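Local coordinates for intimin (Escherichia coli, PDB 6TPL), which probably serves bacterial adhesion, its tandem Ig-like passenger domains forming an extended, restrained juncture that carries the adhesive part of intimin out from the cell, at residues V142-L148 and K175-R181; K74-V78 and V187-A191; Q101-T107 and V130-D134; V117-A123 and T169-P173. All blocks are in the same frame, centred on the assembly; numbering follows the deposited sequence.

Interaction 1 (V142-L148 and K175-R181); sequences VTFTTTL and KSLVSAR
Thr146 carries OG1 anti to its own N (chi1 -172°), and Ser176 does the same with OG (chi1 179°). Both hydroxyls thereby converge on one acceptor, Leu148 O. Ser176 OG donates to Leu148 O across the contact at 3.0 Å, and Thr146 OG1 donates to the same oxygen from above the carbonyl plane. Thr147 turns the other way: its OG1 sits between N and the carbonyl carbon and accepts a nearly straight bond from Leu177 N at 2.9 Å. A water joins Thr147 OG1 to Lys175 O. A valine in place of Thr146 would probably leave Leu148 O with Ser176 alone of these two hydroxyls and let the turn after the strand shift.

Away from this turn, residues 143-145 pair antiparallel with 179-181, the short strand axes lying at 158°. Thr143 with Arg181 and Thr145 with Ser179 are the hydrogen-bonded pairs; Phe144 with Ala180 is a non-hydrogen-bonded one. On the Thr143 face, the extended arm of Arg181 runs alongside Thr143. Thr143 CG2 lies over one guanidinium face, 3.4 Å from Arg181 NH2, while Thr145 CG2 meets the rim of that group. Thr143 OG1 pairs with Thr155. On the other face, the edge of the Phe144 ring meets Val178 CG1, 4.2 Å from Phe144 CD2. Ala180 CB approaches the ring obliquely. These side chains pack on strands 124-132 and 163-169, so one face looks into the core between two sheets, the beta sandwich of a bacterial Ig-like domain.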
loop_
_atom_site.group_PDB
_atom_site.type_symbol
_atom_site.label_atom_id
_atom_site.label_comp_id
_atom_site.label_asym_id
_atom_site.label_seq_id
_atom_site.Cartn_x
_atom_site.Cartn_y
_atom_site.Cartn_z
ATOM N N VAL A 142 1.246 10.115 -15.727
ATOM C CA VAL A 142 1.900 9.305 -14.709
ATOM C C VAL A 142 3.064 8.581 -15.362
ATOM O O VAL A 142 2.884 7.886 -16.369
ATOM C CB VAL A 142 0.920 8.303 -14.077
ATOM C CG1 VAL A 142 1.634 7.470 -13.023
ATOM C CG2 VAL A 142 -0.279 9.026 -13.485
ATOM N N THR A 143 4.258 8.739 -14.800
ATOM C CA THR A 143 5.452 8.075 -15.306
ATOM C C THR A 143 5.816 6.919 -14.381
ATOM O O THR A 143 5.858 7.083 -13.154
ATOM C CB THR A 143 6.624 9.053 -15.436
ATOM O OG1 THR A 143 6.291 10.075 -16.386
ATOM C CG2 THR A 143 7.878 8.319 -15.908
ATOM N N PHE A 144 6.058 5.750 -14.979
ATOM C CA PHE A 144 6.359 4.517 -14.265
ATOM C C PHE A 144 7.804 4.105 -14.528
ATOM O O PHE A 144 8.313 4.284 -15.637
ATOM C CB PHE A 144 5.445 3.357 -14.719
ATOM C CG PHE A 144 3.979 3.562 -14.442
ATOM C CD1 PHE A 144 3.190 4.322 -15.299
ATOM C CD2 PHE A 144 3.382 2.965 -13.341
ATOM C CE1 PHE A 144 1.839 4.507 -15.055
ATOM C CE2 PHE A 144 2.028 3.145 -13.086
ATOM C CZ PHE A 144 1.256 3.915 -13.944
ATOM N N THR A 145 8.449 3.504 -13.528
ATOM C CA THR A 145 9.762 2.893 -13.691
ATOM C C THR A 145 9.765 1.543 -12.987
ATOM O O THR A 145 8.893 1.257 -12.164
ATOM C CB THR A 145 10.889 3.773 -13.133
ATOM O OG1 THR A 145 10.675 4.013 -11.739
ATOM C CG2 THR A 145 10.941 5.098 -13.866
ATOM N N THR A 146 10.753 0.707 -13.311
ATOM C CA THR A 146 10.860 -0.610 -12.696
ATOM C C THR A 146 12.323 -0.971 -12.483
ATOM O O THR A 146 13.211 -0.474 -13.179
ATOM C CB THR A 146 10.184 -1.692 -13.551
ATOM O OG1 THR A 146 10.151 -2.934 -12.832
ATOM C CG2 THR A 146 10.934 -1.891 -14.869
ATOM N N THR A 147 12.560 -1.848 -11.506
ATOM C CA THR A 147 13.886 -2.396 -11.245
ATOM C C THR A 147 14.124 -3.728 -11.945
ATOM O O THR A 147 15.253 -4.225 -11.933
ATOM C CB THR A 147 14.101 -2.592 -9.740
ATOM O OG1 THR A 147 13.155 -3.539 -9.224
ATOM C CG2 THR A 147 13.934 -1.279 -8.999
ATOM N N LEU A 148 13.090 -4.317 -12.538
ATOM C CA LEU A 148 13.195 -5.606 -13.204
ATOM C C LEU A 148 12.046 -5.728 -14.195
ATOM O O LEU A 148 10.902 -5.400 -13.872
ATOM C CB LEU A 148 13.154 -6.762 -12.197
ATOM C CG LEU A 148 13.076 -8.163 -12.814
ATOM C CD1 LEU A 148 14.332 -8.442 -13.639
ATOM C CD2 LEU A 148 12.868 -9.224 -11.747
ATOM N N LYS A 175 12.803 -10.266 -7.815
ATOM C CA LYS A 175 11.898 -9.279 -7.254
ATOM C C LYS A 175 11.928 -8.017 -8.100
ATOM O O LYS A 175 12.978 -7.617 -8.607
ATOM C CB LYS A 175 12.278 -8.947 -5.815
ATOM C CG LYS A 175 12.166 -10.136 -4.869
ATOM C CD LYS A 175 12.317 -9.721 -3.415
ATOM C CE LYS A 175 12.165 -10.913 -2.476
ATOM N NZ LYS A 175 10.799 -11.509 -2.526
ATOM N N SER A 176 10.759 -7.404 -8.281
ATOM C CA SER A 176 10.646 -6.182 -9.062
ATOM C C SER A 176 9.885 -5.129 -8.271
ATOM O O SER A 176 8.838 -5.412 -7.676
ATOM C CB SER A 176 9.942 -6.417 -10.411
ATOM O OG SER A 176 9.819 -5.203 -11.129
ATOM N N LEU A 177 10.421 -3.912 -8.276
ATOM C CA LEU A 177 9.794 -2.770 -7.622
ATOM C C LEU A 177 9.437 -1.742 -8.685
ATOM O O LEU A 177 10.326 -1.170 -9.325
ATOM C CB LEU A 177 10.715 -2.165 -6.565
ATOM C CG LEU A 177 10.166 -0.929 -5.844
ATOM C CD1 LEU A 177 8.800 -1.222 -5.243
ATOM C CD2 LEU A 177 11.145 -0.468 -4.775
ATOM N N VAL A 178 8.144 -1.514 -8.868
ATOM C CA VAL A 178 7.650 -0.478 -9.764
ATOM C C VAL A 178 7.422 0.792 -8.958
ATOM O O VAL A 178 6.918 0.752 -7.834
ATOM C CB VAL A 178 6.358 -0.933 -10.468
ATOM C CG1 VAL A 178 5.661 0.250 -11.115
ATOM C CG2 VAL A 178 6.662 -1.996 -11.518
ATOM N N SER A 179 7.819 1.922 -9.525
ATOM C CA SER A 179 7.608 3.234 -8.932
ATOM C C SER A 179 6.805 4.096 -9.894
ATOM O O SER A 179 6.775 3.848 -11.103
ATOM C CB SER A 179 8.939 3.927 -8.598
ATOM O OG SER A 179 9.647 3.216 -7.597
ATOM N N ALA A 180 6.149 5.118 -9.346
ATOM C CA ALA A 180 5.331 6.022 -10.139
ATOM C C ALA A 180 5.464 7.439 -9.607
ATOM O O ALA A 180 5.773 7.653 -8.430
ATOM C CB ALA A 180 3.855 5.601 -10.129
ATOM N N ARG A 181 5.217 8.408 -10.488
ATOM C CA ARG A 181 5.328 9.807 -10.111
ATOM C C ARG A 181 4.492 10.654 -11.054
ATOM O O ARG A 181 4.228 10.272 -12.197
ATOM C CB ARG A 181 6.781 10.288 -10.149
ATOM C CG ARG A 181 7.360 10.292 -11.558
ATOM C CD ARG A 181 8.830 10.699 -11.565
ATOM N NE ARG A 181 9.346 10.888 -12.919
ATOM C CZ ARG A 181 10.054 9.979 -13.586
ATOM N NH1 ARG A 181 10.332 8.813 -13.021
ATOM N NH2 ARG A 181 10.483 10.235 -14.817
HETATM O O HOH W 1 14.327 -5.168 -7.603
#

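Interaction 2 (K74-V78 and V187-A191); sequences KPGQV and VDVKA
Gln77 reaches across from strand 76-83 and sets its amide against the backbone of Lys190, the two side chains crossing at about a right angle. Beyond CG the glutamine is extended (chi2 176°), which carries the amide out to the other domain. Both ends of that amide are used. Gln77 NE2 donates to Lys190 O at 2.7 Å, with the acceptor near the amide plane. Lys190 N donates to Gln77 OE1 at 3.0 Å, the bond fairly straight at 165°. A water bridges Gln77 OE1 and Asp188 O.

The aliphatic part of Lys190 passes near Gln77 OE1, then bends at chi2 and leads away. Its NZ forms a salt bridge with Asp188 OD2 and a further bond to Ser179 OG. At the nitrogen end of the amide, Val189 CG1 lies 3.7 Å from Gln77 NE2, and Val189 also packs on Ile97 and Ile106. Val187 points toward the 74-78 segment. Its CG2 rests 3.8 Å from Gly76 CA and also touches Pro75 O.

This contact joins the two Ig-like domains. Gln77 engages main-chain atoms of Lys190, so the pairing probably depends on the path of the backbone there more than on the lysine charge. Two bonds hold the amide and fix which end faces which partner, consistent with a restrained, extended domain juncture.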
loop_
_atom_site.group_PDB
_atom_site.type_symbol
_atom_site.label_atom_id
_atom_site.label_comp_id
_atom_site.label_asym_id
_atom_site.label_seq_id
_atom_site.Cartn_x
_atom_site.Cartn_y
_atom_site.Cartn_z
ATOM N N LYS A 74 2.680 15.549 6.375
ATOM C CA LYS A 74 3.624 15.583 5.271
ATOM C C LYS A 74 3.095 14.758 4.107
ATOM O O LYS A 74 2.751 13.576 4.291
ATOM C CB LYS A 74 4.996 15.056 5.723
ATOM C CG LYS A 74 6.069 15.104 4.648
ATOM C CD LYS A 74 7.315 14.306 5.023
ATOM C CE LYS A 74 8.394 14.466 3.955
ATOM N NZ LYS A 74 9.571 13.583 4.186
ATOM N N PRO A 75 3.025 15.320 2.899
ATOM C CA PRO A 75 2.705 14.490 1.731
ATOM C C PRO A 75 3.740 13.387 1.568
ATOM O O PRO A 75 4.949 13.633 1.621
ATOM C CB PRO A 75 2.736 15.485 0.560
ATOM C CG PRO A 75 2.571 16.846 1.195
ATOM C CD PRO A 75 3.243 16.731 2.533
ATOM N N GLY A 76 3.266 12.163 1.377
ATOM C CA GLY A 76 4.170 11.050 1.204
ATOM C C GLY A 76 3.472 9.719 1.409
ATOM O O GLY A 76 2.256 9.645 1.601
ATOM N N GLN A 77 4.288 8.672 1.355
ATOM C CA GLN A 77 3.845 7.293 1.503
ATOM C C GLN A 77 4.207 6.800 2.896
ATOM O O GLN A 77 5.260 7.157 3.437
ATOM C CB GLN A 77 4.501 6.393 0.449
ATOM C CG GLN A 77 3.538 5.476 -0.270
ATOM C CD GLN A 77 4.214 4.684 -1.371
ATOM O OE1 GLN A 77 5.435 4.733 -1.518
ATOM N NE2 GLN A 77 3.428 3.951 -2.148
ATOM N N VAL A 78 3.338 5.977 3.477
ATOM C CA VAL A 78 3.575 5.430 4.807
ATOM C C VAL A 78 3.216 3.952 4.812
ATOM O O VAL A 78 2.172 3.549 4.282
ATOM C CB VAL A 78 2.770 6.177 5.890
ATOM C CG1 VAL A 78 3.055 5.582 7.273
ATOM C CG2 VAL A 78 3.085 7.668 5.871
ATOM N N VAL A 187 7.056 13.050 -4.215
ATOM C CA VAL A 187 6.824 11.745 -3.602
ATOM C C VAL A 187 7.186 10.662 -4.608
ATOM O O VAL A 187 6.607 10.601 -5.699
ATOM C CB VAL A 187 5.369 11.578 -3.132
ATOM C CG1 VAL A 187 5.147 10.184 -2.563
ATOM C CG2 VAL A 187 5.013 12.651 -2.106
ATOM N N ASP A 188 8.137 9.803 -4.235
ATOM C CA ASP A 188 8.568 8.650 -5.030
ATOM C C ASP A 188 7.646 7.483 -4.686
ATOM O O ASP A 188 7.924 6.685 -3.791
ATOM C CB ASP A 188 10.034 8.347 -4.729
ATOM C CG ASP A 188 10.605 7.229 -5.571
ATOM O OD1 ASP A 188 9.962 6.814 -6.554
ATOM O OD2 ASP A 188 11.716 6.756 -5.241
ATOM N N VAL A 189 6.521 7.389 -5.399
ATOM C CA VAL A 189 5.491 6.429 -5.018
ATOM C C VAL A 189 5.932 5.023 -5.396
ATOM O O VAL A 189 6.256 4.746 -6.558
ATOM C CB VAL A 189 4.144 6.777 -5.671
ATOM C CG1 VAL A 189 3.133 5.666 -5.394
ATOM C CG2 VAL A 189 3.626 8.109 -5.154
ATOM N N LYS A 190 5.936 4.125 -4.413
ATOM C CA LYS A 190 6.374 2.749 -4.607
ATOM C C LYS A 190 5.169 1.818 -4.632
ATOM O O LYS A 190 4.286 1.911 -3.768
ATOM C CB LYS A 190 7.331 2.316 -3.493
ATOM C CG LYS A 190 8.545 3.206 -3.318
ATOM C CD LYS A 190 9.417 3.174 -4.553
ATOM C CE LYS A 190 10.623 4.082 -4.408
ATOM N NZ LYS A 190 11.487 4.049 -5.623
ATOM N N ALA A 191 5.137 0.924 -5.613
ATOM C CA ALA A 191 4.142 -0.133 -5.650
ATOM C C ALA A 191 4.549 -1.259 -4.706
ATOM O O ALA A 191 5.701 -1.324 -4.262
ATOM C CB ALA A 191 4.001 -0.669 -7.072
HETATM O O HOH W 2 7.762 6.703 -1.091
#

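Interaction 3 (Q101-T107 and V130-D134); sequences QTKASIT and VMKGD
This is a short antiparallel strand pairing where the chain enters the second Ig-like domain, with the linker just before it lying against the turn that ends strand 124-132. Ser105 and Met131 form the hydrogen-bonded pair: Ser105 N donates to Met131 O at 3.0 Å and Met131 N to Ser105 O at 2.9 Å. Ile106 and Val130 follow as a non-hydrogen-bonded pair. Ile106 CG1 and Val130 CG2 are 4.2 Å apart, and Ala104 CB meets the other branch, Val130 CG1.

Beside this, Thr107 crosses Met131 at about a right angle. Thr107 OG1 lies 3.5 Å from Met131 CG, and Thr107 CG2 touches Met131 CB and CG. The Met131 chain then bends at chi3 (73°) and leads off. A glycine in place of Thr107 would probably open a gap beside Met131 and leave its thioether freer to turn.

Gly133 N, in the turn after strand 124-132, donates to Gln101 O of the linker at 2.8 Å, and Lys132 lays its CD 3.5 Å from Thr102 O. Ser105 OG bonds back to Lys103 O. Ser105 and Thr107 also touch Val99, while Ile106 touches Ile97, both in the first domain. The arrangement is that of an edge strand of an Ig-like beta sandwich, entered from an interdomain linker.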
loop_
_atom_site.group_PDB
_atom_site.type_symbol
_atom_site.label_atom_id
_atom_site.label_comp_id
_atom_site.label_asym_id
_atom_site.label_seq_id
_atom_site.Cartn_x
_atom_site.Cartn_y
_atom_site.Cartn_z
ATOM N N GLN A 101 -4.117 18.283 -0.811
ATOM C CA GLN A 101 -5.377 18.264 -1.542
ATOM C C GLN A 101 -5.415 19.296 -2.660
ATOM O O GLN A 101 -6.232 19.164 -3.577
ATOM C CB GLN A 101 -6.542 18.503 -0.585
ATOM C CG GLN A 101 -6.501 19.866 0.089
ATOM C CD GLN A 101 -7.518 20.007 1.201
ATOM O OE1 GLN A 101 -7.166 20.300 2.343
ATOM N NE2 GLN A 101 -8.787 19.807 0.871
ATOM N N THR A 102 -4.566 20.324 -2.609
ATOM C CA THR A 102 -4.619 21.348 -3.642
ATOM C C THR A 102 -3.867 20.952 -4.905
ATOM O O THR A 102 -3.964 21.670 -5.906
ATOM C CB THR A 102 -4.052 22.681 -3.136
ATOM O OG1 THR A 102 -2.641 22.555 -2.917
ATOM C CG2 THR A 102 -4.746 23.113 -1.854
ATOM N N LYS A 103 -3.130 19.842 -4.895
ATOM C CA LYS A 103 -2.269 19.475 -6.011
ATOM C C LYS A 103 -2.620 18.090 -6.539
ATOM O O LYS A 103 -2.852 17.159 -5.762
ATOM C CB LYS A 103 -0.791 19.497 -5.598
ATOM C CG LYS A 103 -0.285 20.844 -5.127
ATOM C CD LYS A 103 1.094 20.723 -4.494
ATOM C CE LYS A 103 2.180 20.477 -5.530
ATOM N NZ LYS A 103 3.518 20.334 -4.885
ATOM N N ALA A 104 -2.643 17.961 -7.868
ATOM C CA ALA A 104 -2.830 16.667 -8.518
ATOM C C ALA A 104 -1.759 15.693 -8.038
ATOM O O ALA A 104 -0.578 15.850 -8.361
ATOM C CB ALA A 104 -2.796 16.809 -10.045
ATOM N N SER A 105 -2.159 14.692 -7.250
ATOM C CA SER A 105 -1.222 13.774 -6.621
ATOM C C SER A 105 -1.694 12.338 -6.802
ATOM O O SER A 105 -2.895 12.061 -6.817
ATOM C CB SER A 105 -1.070 14.060 -5.110
ATOM O OG SER A 105 -0.931 15.443 -4.841
ATOM N N ILE A 106 -0.734 11.423 -6.921
ATOM C CA ILE A 106 -1.058 10.005 -6.857
ATOM C C ILE A 106 -1.617 9.687 -5.476
ATOM O O ILE A 106 -1.022 10.036 -4.449
ATOM C CB ILE A 106 0.176 9.143 -7.148
ATOM C CG1 ILE A 106 0.628 9.326 -8.590
ATOM C CG2 ILE A 106 -0.143 7.681 -6.889
ATOM C CD1 ILE A 106 1.967 8.691 -8.913
ATOM N N THR A 107 -2.771 9.023 -5.444
ATOM C CA THR A 107 -3.387 8.610 -4.191
ATOM C C THR A 107 -3.318 7.113 -3.955
ATOM O O THR A 107 -3.485 6.678 -2.810
ATOM C CB THR A 107 -4.859 9.049 -4.139
ATOM O OG1 THR A 107 -5.567 8.485 -5.246
ATOM C CG2 THR A 107 -4.962 10.566 -4.169
ATOM N N VAL A 130 -4.909 9.329 -9.627
ATOM C CA VAL A 130 -4.479 10.697 -9.365
ATOM C C VAL A 130 -5.706 11.514 -8.994
ATOM O O VAL A 130 -6.730 11.447 -9.682
ATOM C CB VAL A 130 -3.773 11.310 -10.587
ATOM C CG1 VAL A 130 -3.368 12.738 -10.286
ATOM C CG2 VAL A 130 -2.572 10.474 -10.975
ATOM N N MET A 131 -5.594 12.307 -7.930
ATOM C CA MET A 131 -6.717 13.105 -7.464
ATOM C C MET A 131 -6.252 14.497 -7.056
ATOM O O MET A 131 -5.079 14.731 -6.758
ATOM C CB MET A 131 -7.433 12.427 -6.286
ATOM C CG MET A 131 -7.753 10.966 -6.530
ATOM S SD MET A 131 -8.788 10.249 -5.229
ATOM C CE MET A 131 -10.377 10.997 -5.579
ATOM N N LYS A 132 -7.206 15.426 -7.068
ATOM C CA LYS A 132 -7.019 16.797 -6.612
ATOM C C LYS A 132 -8.366 17.245 -6.069
ATOM O O LYS A 132 -9.394 17.024 -6.717
ATOM C CB LYS A 132 -6.556 17.714 -7.750
ATOM C CG LYS A 132 -6.347 19.167 -7.338
ATOM C CD LYS A 132 -5.714 19.968 -8.473
ATOM C CE LYS A 132 -6.479 19.785 -9.780
ATOM N NZ LYS A 132 -5.941 20.621 -10.888
ATOM N N GLY A 133 -8.369 17.830 -4.877
ATOM C CA GLY A 133 -9.627 18.191 -4.245
ATOM C C GLY A 133 -10.531 17.007 -3.983
ATOM O O GLY A 133 -11.759 17.157 -3.972
ATOM N N ASP A 134 -9.950 15.827 -3.766
ATOM C CA ASP A 134 -10.680 14.584 -3.535
ATOM C C ASP A 134 -11.486 14.152 -4.752
ATOM O O ASP A 134 -12.397 13.325 -4.637
ATOM C CB ASP A 134 -11.594 14.693 -2.310
ATOM C CG ASP A 134 -11.030 13.974 -1.102
ATOM O OD1 ASP A 134 -10.635 14.648 -0.128
ATOM O OD2 ASP A 134 -10.968 12.728 -1.133
#

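Interaction 4 (V117-A123 and T169-P173); sequences VANGQDA and TSTTP
Ala118 packs closely against the loop after strand 163-169. Its CB lies 3.6 Å from Thr172 C and also faces Pro173. Next to it, Gly120 N donates to Ser170 O at 3.0 Å, from well above the carbonyl plane. Gly120 also takes Thr171 CG2 against its CA. A side chain here would clash with that methyl, and the positive phi of 77° favours glycine too. Thr169 points toward the 117-123 loop. Its CG2, anti to the carbonyl carbon, meets Ala123 CB at 3.8 Å and Gln121 O. A water lies between the loops, near Val117 O and Asp122 O, and accepts from Ser170 N.

Inside the 117-123 loop, Asn119 OD1 accepts from Gln121 N and Asp122 N, an Asx turn extended into an Asx motif. The bond from Asp122 N, 2.9 Å to Asn119 OD1, arrives in plane on a lone pair; that from Gln121 N comes from above. Asp122 OD1 takes Val117 N, and OD2 forms a salt bridge with Lys113. A bound magnesium ion lies about 4 Å from the Asp122 side chain. Two loops at one end of the Ig-like sandwich thus meet, each leading into a strand.

The outer side is looser. Asn119, Gln121 and Thr172 are exposed, and their CB atoms lead away from the opposite loop.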
loop_
_atom_site.group_PDB
_atom_site.type_symbol
_atom_site.label_atom_id
_atom_site.label_comp_id
_atom_site.label_asym_id
_atom_site.label_seq_id
_atom_site.Cartn_x
_atom_site.Cartn_y
_atom_site.Cartn_z
ATOM N N VAL A 117 4.984 -15.613 -13.764
ATOM C CA VAL A 117 5.983 -16.448 -14.422
ATOM C C VAL A 117 6.935 -15.564 -15.211
ATOM O O VAL A 117 6.512 -14.615 -15.879
ATOM C CB VAL A 117 5.314 -17.478 -15.348
ATOM C CG1 VAL A 117 6.382 -18.293 -16.093
ATOM C CG2 VAL A 117 4.395 -18.393 -14.570
ATOM N N ALA A 118 8.226 -15.889 -15.160
ATOM C CA ALA A 118 9.242 -15.097 -15.853
ATOM C C ALA A 118 9.445 -15.603 -17.282
ATOM O O ALA A 118 10.528 -16.034 -17.676
ATOM C CB ALA A 118 10.552 -15.118 -15.071
ATOM N N ASN A 119 8.377 -15.524 -18.074
ATOM C CA ASN A 119 8.418 -15.999 -19.452
ATOM C C ASN A 119 8.209 -14.890 -20.476
ATOM O O ASN A 119 8.050 -15.186 -21.668
ATOM C CB ASN A 119 7.373 -17.102 -19.661
ATOM C CG ASN A 119 5.954 -16.620 -19.413
ATOM O OD1 ASN A 119 5.717 -15.433 -19.187
ATOM N ND2 ASN A 119 5.000 -17.543 -19.460
ATOM N N GLY A 120 8.209 -13.629 -20.052
ATOM C CA GLY A 120 8.018 -12.522 -20.965
ATOM C C GLY A 120 6.592 -12.301 -21.413
ATOM O O GLY A 120 6.349 -11.396 -22.223
ATOM N N GLN A 121 5.648 -13.085 -20.914
ATOM C CA GLN A 121 4.247 -12.975 -21.300
ATOM C C GLN A 121 3.318 -12.769 -20.117
ATOM O O GLN A 121 2.382 -11.972 -20.213
ATOM C CB GLN A 121 3.829 -14.242 -22.068
ATOM C CG GLN A 121 4.662 -14.515 -23.305
ATOM C CD GLN A 121 4.433 -13.491 -24.398
ATOM O OE1 GLN A 121 3.339 -12.942 -24.531
ATOM N NE2 GLN A 121 5.467 -13.230 -25.189
ATOM N N ASP A 122 3.551 -13.467 -19.006
ATOM C CA ASP A 122 2.696 -13.360 -17.829
ATOM C C ASP A 122 2.848 -11.973 -17.220
ATOM O O ASP A 122 3.899 -11.644 -16.664
ATOM C CB ASP A 122 3.072 -14.436 -16.819
ATOM C CG ASP A 122 2.072 -14.539 -15.690
ATOM O OD1 ASP A 122 2.324 -15.308 -14.744
ATOM O OD2 ASP A 122 1.027 -13.864 -15.762
ATOM N N ALA A 123 1.798 -11.166 -17.294
ATOM C CA ALA A 123 1.886 -9.746 -16.983
ATOM C C ALA A 123 1.247 -9.421 -15.638
ATOM O O ALA A 123 0.193 -9.960 -15.284
ATOM C CB ALA A 123 1.225 -8.913 -18.087
ATOM N N THR A 169 6.076 -7.358 -17.585
ATOM C CA THR A 169 6.510 -8.731 -17.804
ATOM C C THR A 169 8.005 -8.832 -17.533
ATOM O O THR A 169 8.708 -7.827 -17.411
ATOM C CB THR A 169 6.211 -9.202 -19.235
ATOM O OG1 THR A 169 6.877 -8.342 -20.171
ATOM C CG2 THR A 169 4.718 -9.195 -19.496
ATOM N N SER A 170 8.503 -10.063 -17.449
ATOM C CA SER A 170 9.933 -10.271 -17.275
ATOM C C SER A 170 10.326 -11.626 -17.845
ATOM O O SER A 170 9.638 -12.629 -17.632
ATOM C CB SER A 170 10.350 -10.185 -15.804
ATOM O OG SER A 170 11.756 -10.364 -15.651
ATOM N N THR A 171 11.440 -11.641 -18.573
ATOM C CA THR A 171 12.030 -12.877 -19.064
ATOM C C THR A 171 13.033 -13.481 -18.086
ATOM O O THR A 171 13.565 -14.559 -18.360
ATOM C CB THR A 171 12.723 -12.648 -20.412
ATOM O OG1 THR A 171 13.771 -11.682 -20.269
ATOM C CG2 THR A 171 11.729 -12.156 -21.451
ATOM N N THR A 172 13.308 -12.822 -16.962
ATOM C CA THR A 172 14.206 -13.367 -15.954
ATOM C C THR A 172 13.558 -13.275 -14.582
ATOM O O THR A 172 12.755 -12.370 -14.323
ATOM C CB THR A 172 15.556 -12.628 -15.929
ATOM O OG1 THR A 172 15.369 -11.284 -15.454
ATOM C CG2 THR A 172 16.172 -12.583 -17.316
ATOM N N PRO A 173 13.886 -14.196 -13.680
ATOM C CA PRO A 173 13.258 -14.203 -12.357
ATOM C C PRO A 173 13.860 -13.159 -11.429
ATOM O O PRO A 173 14.990 -12.701 -11.606
ATOM C CB PRO A 173 13.548 -15.616 -11.836
ATOM C CG PRO A 173 14.880 -15.958 -12.471
ATOM C CD PRO A 173 14.865 -15.289 -13.836
HETATM O O HOH W 3 6.501 -12.247 -17.445
#

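How the interactions relate
From the N terminus, residues 74-78 in the first Ig-like domain open the longest loop, which interaction 2 closes at 187-191, joining the two domains. The other three contacts all fall within it. Interaction 3 opens in the linker and closes at 130-134, tying the linker to the first sheet of the second domain. Interaction 4 opens before that closure, so the two cross. It joins two loops at the far end of that domain. It crosses interaction 1 as well, because 142-148 lies ahead of 169-173 and 175-181 follows it. Interaction 1 follows interaction 3 in series and pairs two strands of the domain's other sheet. It touches the other three contacts.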